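PDB 3UIE: adenylyl-sulfate kinase 1, chloroplastic from Arabidopsis thaliana, which transfers the terminal phosphate of ATP to adenosine 5'-phosphosulfate, making 3'-phosphoadenylyl sulfate, the activated sulfate of plant metabolism. Local coordinates for residues D130-V135 with L173-G178; C169-G174 with E186-Y191. One frame throughout, in Å; residues are numbered along the deposited sequence.

How the interactions relate
Followed from the N terminus, the chain lays down the P-loop and the first three strands of the parallel sheet, then leaves strand 124-129 at Asp130. Interaction 1 closes the long excursion from there, through helices 133-139 and 144-149, back to the edge strand 171-173 and the loop that follows it. Interaction 2 begins on that same strand and closes a much shorter loop, returning through helix 181-195 to pack on the strand. The second loop starts on the strand where the first closes, so the two overlap at Leu173 and Gly174, and they touch where Asp130 CB packs on Ser172 OG. Together they tie strand 171-173 to its neighbour strand and to the last helix.

Interaction 1 (D130-V135 with L173-G178); sequences DVPLSV and LGREGG
Asp130 and Arg175 both carry CG anti to the backbone N (chi1 -172° and 177°), and the arginine chain then bends at chi2 and chi3, so that the guanidinium turns its NE/NH2 edge to the carboxylate. The pair sits at the C-terminal ends of the strands in the parallel sheet of a P-loop kinase fold, where strand 124-129 and the edge strand 171-173 run out into loops. One backbone hydrogen bond joins the two segments: Asp130 N donates to Leu173 O at 2.7 Å, nearly along the C=O axis. Just beyond it, Arg175 NH2 donates a nearly straight hydrogen bond to Asp130 OD1 at 3.2 Å, part of a salt bridge. The oxygen lies in the guanidinium plane, yet the donor meets it from above the carboxylate, the two planes standing 57° apart. A weak second bond runs from Arg175 NE to Asp130 OD2 at 3.3 Å, so two N-H groups hold the carboxylate. An alanine at Asp130 would probably leave the Arg175 guanidinium without this charged partner and let its exposed chain wander, although the backbone bond to Leu173 could remain. Gly174 suits its position because a side chain there would press on Val131 CG2 and, at its backbone angles, on the preceding carbonyl O. Val131 CB points away from the other segment, and its buried side chain touches Ser36 of the ATP-binding P-loop; the bound nucleotide analogue is nearby. Pro132, the N-cap residue of helix 133-139, adds an apolar touch: its CD lies over one face of the guanidinium, 4.1 Å from Arg175 NH2.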
ATOM      1  N   ASP A 130      15.387  -3.933 -20.806  1.00 26.55           N
ATOM      2  CA  ASP A 130      15.736  -4.831 -21.899  1.00 26.11           C
ATOM      3  C   ASP A 130      17.242  -5.103 -21.915  1.00 27.92           C
ATOM      4  O   ASP A 130      17.949  -4.649 -22.806  1.00 30.81           O
ATOM      5  CB  ASP A 130      15.292  -4.189 -23.217  1.00 28.26           C
ATOM      6  CG  ASP A 130      15.435  -5.120 -24.412  1.00 39.12           C
ATOM      7  OD1 ASP A 130      15.673  -6.335 -24.221  1.00 31.50           O
ATOM      8  OD2 ASP A 130      15.298  -4.618 -25.546  1.00 42.80           O
ATOM      9  N   VAL A 131      17.712  -5.848 -20.922  1.00 29.22           N
ATOM     10  CA  VAL A 131      19.117  -6.169 -20.774  1.00 31.15           C
ATOM     11  C   VAL A 131      19.259  -7.680 -20.864  1.00 33.21           C
ATOM     12  O   VAL A 131      18.647  -8.408 -20.092  1.00 31.60           O
ATOM     13  CB  VAL A 131      19.646  -5.688 -19.406  1.00 32.58           C
ATOM     14  CG1 VAL A 131      21.140  -5.980 -19.267  1.00 34.11           C
ATOM     15  CG2 VAL A 131      19.358  -4.196 -19.231  1.00 34.27           C
ATOM     16  N   PRO A 132      20.068  -8.157 -21.816  1.00 35.94           N
ATOM     17  CA  PRO A 132      20.164  -9.596 -22.080  1.00 40.40           C
ATOM     18  C   PRO A 132      20.717 -10.376 -20.892  1.00 38.90           C
ATOM     19  O   PRO A 132      21.491  -9.841 -20.103  1.00 34.51           O
ATOM     20  CB  PRO A 132      21.127  -9.673 -23.274  1.00 46.01           C
ATOM     21  CG  PRO A 132      21.950  -8.432 -23.183  1.00 44.01           C
ATOM     22  CD  PRO A 132      21.052  -7.373 -22.582  1.00 32.10           C
ATOM     23  N   LEU A 133      20.311 -11.635 -20.764  1.00 31.54           N
ATOM     24  CA  LEU A 133      20.808 -12.483 -19.687  1.00 30.89           C
ATOM     25  C   LEU A 133      22.325 -12.390 -19.537  1.00 32.52           C
ATOM     26  O   LEU A 133      22.829 -12.276 -18.421  1.00 33.42           O
ATOM     27  CB  LEU A 133      20.415 -13.938 -19.929  1.00 36.03           C
ATOM     28  CG  LEU A 133      20.974 -14.934 -18.918  1.00 36.61           C
ATOM     29  CD1 LEU A 133      20.302 -14.721 -17.560  1.00 37.34           C
ATOM     30  CD2 LEU A 133      20.778 -16.359 -19.412  1.00 43.81           C
ATOM     31  N   SER A 134      23.053 -12.434 -20.657  1.00 32.95           N
ATOM     32  CA  SER A 134      24.514 -12.453 -20.592  1.00 39.11           C
ATOM     33  C   SER A 134      25.081 -11.236 -19.863  1.00 34.53           C
ATOM     34  O   SER A 134      26.044 -11.356 -19.110  1.00 34.09           O
ATOM     35  CB  SER A 134      25.145 -12.586 -21.989  1.00 37.93           C
ATOM     36  OG  SER A 134      24.832 -11.461 -22.796  1.00 40.58           O
ATOM     37  N   VAL A 135      24.495 -10.066 -20.089  1.00 31.78           N
ATOM     38  CA  VAL A 135      24.938  -8.855 -19.406  1.00 33.97           C
ATOM     39  C   VAL A 135      24.555  -8.851 -17.918  1.00 33.05           C
ATOM     40  O   VAL A 135      25.348  -8.440 -17.072  1.00 34.02           O
ATOM     41  CB  VAL A 135      24.372  -7.590 -20.098  1.00 33.34           C
ATOM     42  CG1 VAL A 135      24.682  -6.333 -19.283  1.00 37.01           C
ATOM     43  CG2 VAL A 135      24.923  -7.472 -21.508  1.00 38.09           C
ATOM     44  N   LEU A 173      13.904   0.080 -21.912  1.00 30.37           N
ATOM     45  CA  LEU A 173      15.163   0.730 -21.539  1.00 29.20           C
ATOM     46  C   LEU A 173      16.336  -0.227 -21.592  1.00 34.98           C
ATOM     47  O   LEU A 173      16.164  -1.440 -21.468  1.00 35.60           O
ATOM     48  CB  LEU A 173      15.065   1.323 -20.122  1.00 25.31           C
ATOM     49  CG  LEU A 173      13.987   2.376 -19.862  1.00 22.59           C
ATOM     50  CD1 LEU A 173      13.929   2.654 -18.362  1.00 22.99           C
ATOM     51  CD2 LEU A 173      14.296   3.641 -20.620  1.00 32.87           C
ATOM     52  N   GLY A 174      17.533   0.323 -21.783  1.00 33.40           N
ATOM     53  CA  GLY A 174      18.743  -0.439 -21.540  1.00 39.20           C
ATOM     54  C   GLY A 174      19.283  -1.175 -22.749  1.00 49.41           C
ATOM     55  O   GLY A 174      20.405  -1.682 -22.711  1.00 53.22           O
ATOM     56  N   ARG A 175      18.485  -1.254 -23.807  1.00 52.92           N
ATOM     57  CA  ARG A 175      18.940  -1.874 -25.047  1.00 59.37           C
ATOM     58  C   ARG A 175      19.814  -0.871 -25.784  1.00 67.48           C
ATOM     59  O   ARG A 175      19.341   0.174 -26.242  1.00 62.59           O
ATOM     60  CB  ARG A 175      17.759  -2.325 -25.909  1.00 62.52           C
ATOM     61  CG  ARG A 175      18.139  -2.910 -27.264  1.00 71.64           C
ATOM     62  CD  ARG A 175      19.059  -4.114 -27.137  1.00 76.44           C
ATOM     63  NE  ARG A 175      18.451  -5.213 -26.395  1.00 76.81           N
ATOM     64  CZ  ARG A 175      18.959  -6.438 -26.337  1.00 80.02           C
ATOM     65  NH1 ARG A 175      20.078  -6.723 -26.994  1.00 83.18           N
ATOM     66  NH2 ARG A 175      18.344  -7.380 -25.631  1.00 72.59           N
ATOM     67  N   GLU A 176      21.091  -1.225 -25.893  1.00 80.88           N
ATOM     68  CA  GLU A 176      22.169  -0.321 -26.269  1.00 96.17           C
ATOM     69  C   GLU A 176      23.191  -0.463 -25.152  1.00104.43           C
ATOM     70  O   GLU A 176      22.925  -1.122 -24.145  1.00106.65           O
ATOM     71  CB  GLU A 176      21.698   1.133 -26.376  1.00 98.55           C
ATOM     72  CG  GLU A 176      22.747   2.113 -26.894  1.00106.50           C
ATOM     73  CD  GLU A 176      23.188   1.811 -28.307  1.00114.95           C
ATOM     74  OE1 GLU A 176      22.764   1.930 -29.485  0.50116.03           O
ATOM     75  OE2 GLU A 176      24.385   1.504 -28.509  1.00116.06           O
ATOM     76  N   GLY A 177      24.358   0.144 -25.318  1.00108.91           N
ATOM     77  CA  GLY A 177      25.373   0.091 -24.286  1.00107.29           C
ATOM     78  C   GLY A 177      25.556   1.438 -23.621  1.00102.27           C
ATOM     79  O   GLY A 177      25.278   2.478 -24.218  1.00102.36           O
ATOM     80  N   GLY A 178      26.017   1.417 -22.376  1.00 98.16           N
ATOM     81  CA  GLY A 178      26.331   2.635 -21.655  1.00 91.39           C
ATOM     82  C   GLY A 178      25.235   3.685 -21.641  1.00 77.45           C
ATOM     83  O   GLY A 178      25.517   4.878 -21.778  1.00 70.37           O
TER

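Interaction 2 (C169-G174 with E186-Y191); sequences CEISLG and EKVVGY
Strand 171-173 and the helical segment 186-191 run almost antiparallel, at 169°, with their axes 10.0 Å apart at closest approach. This is the usual layering of an alpha/beta P-loop fold, in which the final helix, 181-195, packs against the edge strand of the parallel sheet. Ile171 and Leu173, two residues apart on the strand, both point toward the helix, and Val188 meets both. Its CG2 branch, anti to the carbonyl carbon, touches Leu173 CD1 and Ile171 CD1, each at 4.0 Å. A branched valine is compact enough to fit between the two longer chains, while Leu173 crosses it at about a right angle and also reaches strand 124-129 and helix 38-51. The extended Ile171 chain (chi2 177°) carries CD1 over one face of the Tyr191 ring, a CH-pi contact 4.2 Å from the centroid. Tyr191 has CG anti to the backbone N (chi1 175°), and its side chain crosses obliquely, bringing OH to Glu170. There the bend at chi2 turns the carboxylate away from the helix, to a salt bridge with Arg116 and a hydrogen bond from Glu126 N, leaving the aliphatic part for the phenol. On the exposed side, Lys187 contributes its methylene CD to Leu173 CD2. At the far end of the tyrosine, the hydroxyl OH sits 3.3 Å from Glu170 CG.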
ATOM      1  N   CYS A 169       5.052  -2.966 -24.201  1.00 29.56           N
ATOM      2  CA  CYS A 169       5.219  -2.089 -23.040  1.00 29.18           C
ATOM      3  C   CYS A 169       5.328  -0.646 -23.499  1.00 34.92           C
ATOM      4  O   CYS A 169       5.637  -0.380 -24.668  1.00 31.78           O
ATOM      5  CB  CYS A 169       6.435  -2.499 -22.219  1.00 33.72           C
ATOM      6  SG  CYS A 169       7.980  -2.391 -23.090  1.00 42.41           S
ATOM      7  N   GLU A 170       5.056   0.276 -22.581  1.00 31.10           N
ATOM      8  CA  GLU A 170       5.072   1.701 -22.875  1.00 30.32           C
ATOM      9  C   GLU A 170       6.502   2.200 -23.062  1.00 30.66           C
ATOM     10  O   GLU A 170       6.755   3.082 -23.877  1.00 28.58           O
ATOM     11  CB  GLU A 170       4.404   2.483 -21.736  1.00 25.87           C
ATOM     12  CG  GLU A 170       2.880   2.469 -21.744  1.00 32.63           C
ATOM     13  CD  GLU A 170       2.272   1.128 -21.377  1.00 31.39           C
ATOM     14  OE1 GLU A 170       2.953   0.309 -20.732  1.00 28.39           O
ATOM     15  OE2 GLU A 170       1.094   0.891 -21.729  1.00 31.51           O
ATOM     16  N   ILE A 171       7.435   1.644 -22.294  1.00 26.61           N
ATOM     17  CA  ILE A 171       8.818   2.102 -22.345  1.00 25.70           C
ATOM     18  C   ILE A 171       9.769   0.920 -22.272  1.00 27.71           C
ATOM     19  O   ILE A 171       9.601   0.043 -21.431  1.00 27.79           O
ATOM     20  CB  ILE A 171       9.146   3.046 -21.160  1.00 27.77           C
ATOM     21  CG1 ILE A 171       8.165   4.207 -21.096  1.00 24.99           C
ATOM     22  CG2 ILE A 171      10.566   3.597 -21.281  1.00 29.40           C
ATOM     23  CD1 ILE A 171       8.423   5.135 -19.881  1.00 28.06           C
ATOM     24  N   SER A 172      10.740   0.873 -23.181  1.00 27.04           N
ATOM     25  CA  SER A 172      11.798  -0.128 -23.116  0.64 24.24           C
ATOM     26  C   SER A 172      13.134   0.567 -22.883  1.00 29.67           C
ATOM     27  O   SER A 172      13.466   1.521 -23.577  1.00 29.83           O
ATOM     28  CB  SER A 172      11.856  -0.945 -24.410  0.64 32.66           C
ATOM     29  OG  SER A 172      12.754  -2.029 -24.276  0.64 34.43           O
ATOM     30  N   LEU A 173      13.904   0.080 -21.912  1.00 30.37           N
ATOM     31  CA  LEU A 173      15.163   0.730 -21.539  1.00 29.20           C
ATOM     32  C   LEU A 173      16.336  -0.227 -21.592  1.00 34.98           C
ATOM     33  O   LEU A 173      16.164  -1.440 -21.468  1.00 35.60           O
ATOM     34  CB  LEU A 173      15.065   1.323 -20.122  1.00 25.31           C
ATOM     35  CG  LEU A 173      13.987   2.376 -19.862  1.00 22.59           C
ATOM     36  CD1 LEU A 173      13.929   2.654 -18.362  1.00 22.99           C
ATOM     37  CD2 LEU A 173      14.296   3.641 -20.620  1.00 32.87           C
ATOM     38  N   GLY A 174      17.533   0.323 -21.783  1.00 33.40           N
ATOM     39  CA  GLY A 174      18.743  -0.439 -21.540  1.00 39.20           C
ATOM     40  C   GLY A 174      19.283  -1.175 -22.749  1.00 49.41           C
ATOM     41  O   GLY A 174      20.405  -1.682 -22.711  1.00 53.22           O
ATOM     42  N   GLU A 186      15.623  10.107 -17.213  1.00 24.58           N
ATOM     43  CA  GLU A 186      15.207  11.283 -17.972  1.00 24.62           C
ATOM     44  C   GLU A 186      14.174  10.888 -19.025  1.00 28.89           C
ATOM     45  O   GLU A 186      13.211  11.614 -19.244  1.00 26.13           O
ATOM     46  CB  GLU A 186      16.386  11.989 -18.637  1.00 25.80           C
ATOM     47  CG  GLU A 186      17.242  12.791 -17.673  1.00 29.17           C
ATOM     48  CD  GLU A 186      18.524  13.298 -18.324  1.00 41.34           C
ATOM     49  OE1 GLU A 186      18.637  13.237 -19.568  1.00 45.83           O
ATOM     50  OE2 GLU A 186      19.425  13.746 -17.593  1.00 34.14           O
ATOM     51  N   LYS A 187      14.377   9.734 -19.658  1.00 27.28           N
ATOM     52  CA  LYS A 187      13.459   9.261 -20.694  1.00 33.50           C
ATOM     53  C   LYS A 187      12.089   8.942 -20.089  1.00 27.22           C
ATOM     54  O   LYS A 187      11.056   9.269 -20.674  1.00 26.15           O
ATOM     55  CB  LYS A 187      14.026   8.033 -21.416  1.00 28.61           C
ATOM     56  CG  LYS A 187      15.302   8.298 -22.186  1.00 41.92           C
ATOM     57  CD  LYS A 187      15.793   7.032 -22.881  1.00 50.09           C
ATOM     58  CE  LYS A 187      17.014   7.310 -23.746  1.00 60.59           C
ATOM     59  NZ  LYS A 187      16.663   8.205 -24.889  1.00 68.29           N
ATOM     60  N   VAL A 188      12.077   8.310 -18.915  1.00 23.96           N
ATOM     61  CA  VAL A 188      10.829   8.040 -18.217  1.00 22.76           C
ATOM     62  C   VAL A 188      10.161   9.337 -17.783  1.00 22.58           C
ATOM     63  O   VAL A 188       8.965   9.491 -17.940  1.00 25.32           O
ATOM     64  CB  VAL A 188      11.022   7.087 -17.012  1.00 22.06           C
ATOM     65  CG1 VAL A 188       9.703   6.863 -16.295  1.00 26.30           C
ATOM     66  CG2 VAL A 188      11.596   5.762 -17.514  1.00 26.66           C
ATOM     67  N   VAL A 189      10.928  10.282 -17.259  1.00 23.01           N
ATOM     68  CA  VAL A 189      10.313  11.517 -16.774  1.00 23.00           C
ATOM     69  C   VAL A 189       9.722  12.298 -17.945  1.00 26.60           C
ATOM     70  O   VAL A 189       8.615  12.826 -17.860  1.00 24.66           O
ATOM     71  CB  VAL A 189      11.323  12.400 -16.008  1.00 27.75           C
ATOM     72  CG1 VAL A 189      10.786  13.826 -15.857  1.00 28.59           C
ATOM     73  CG2 VAL A 189      11.611  11.799 -14.628  1.00 26.18           C
ATOM     74  N   GLY A 190      10.466  12.355 -19.045  1.00 23.28           N
ATOM     75  CA  GLY A 190       9.972  13.015 -20.243  1.00 28.02           C
ATOM     76  C   GLY A 190       8.668  12.411 -20.714  1.00 25.61           C
ATOM     77  O   GLY A 190       7.759  13.119 -21.126  1.00 25.89           O
ATOM     78  N   TYR A 191       8.574  11.091 -20.657  1.00 22.54           N
ATOM     79  CA  TYR A 191       7.358  10.396 -21.053  1.00 26.36           C
ATOM     80  C   TYR A 191       6.199  10.766 -20.117  1.00 26.09           C
ATOM     81  O   TYR A 191       5.101  11.104 -20.578  1.00 25.26           O
ATOM     82  CB  TYR A 191       7.600   8.884 -21.081  1.00 26.79           C
ATOM     83  CG  TYR A 191       6.378   8.045 -21.374  1.00 23.72           C
ATOM     84  CD1 TYR A 191       6.134   7.548 -22.665  1.00 27.21           C
ATOM     85  CD2 TYR A 191       5.479   7.728 -20.363  1.00 29.48           C
ATOM     86  CE1 TYR A 191       5.005   6.769 -22.927  1.00 32.29           C
ATOM     87  CE2 TYR A 191       4.358   6.963 -20.616  1.00 29.46           C
ATOM     88  CZ  TYR A 191       4.124   6.485 -21.885  1.00 31.37           C
ATOM     89  OH  TYR A 191       3.003   5.721 -22.088  1.00 42.02           O
TER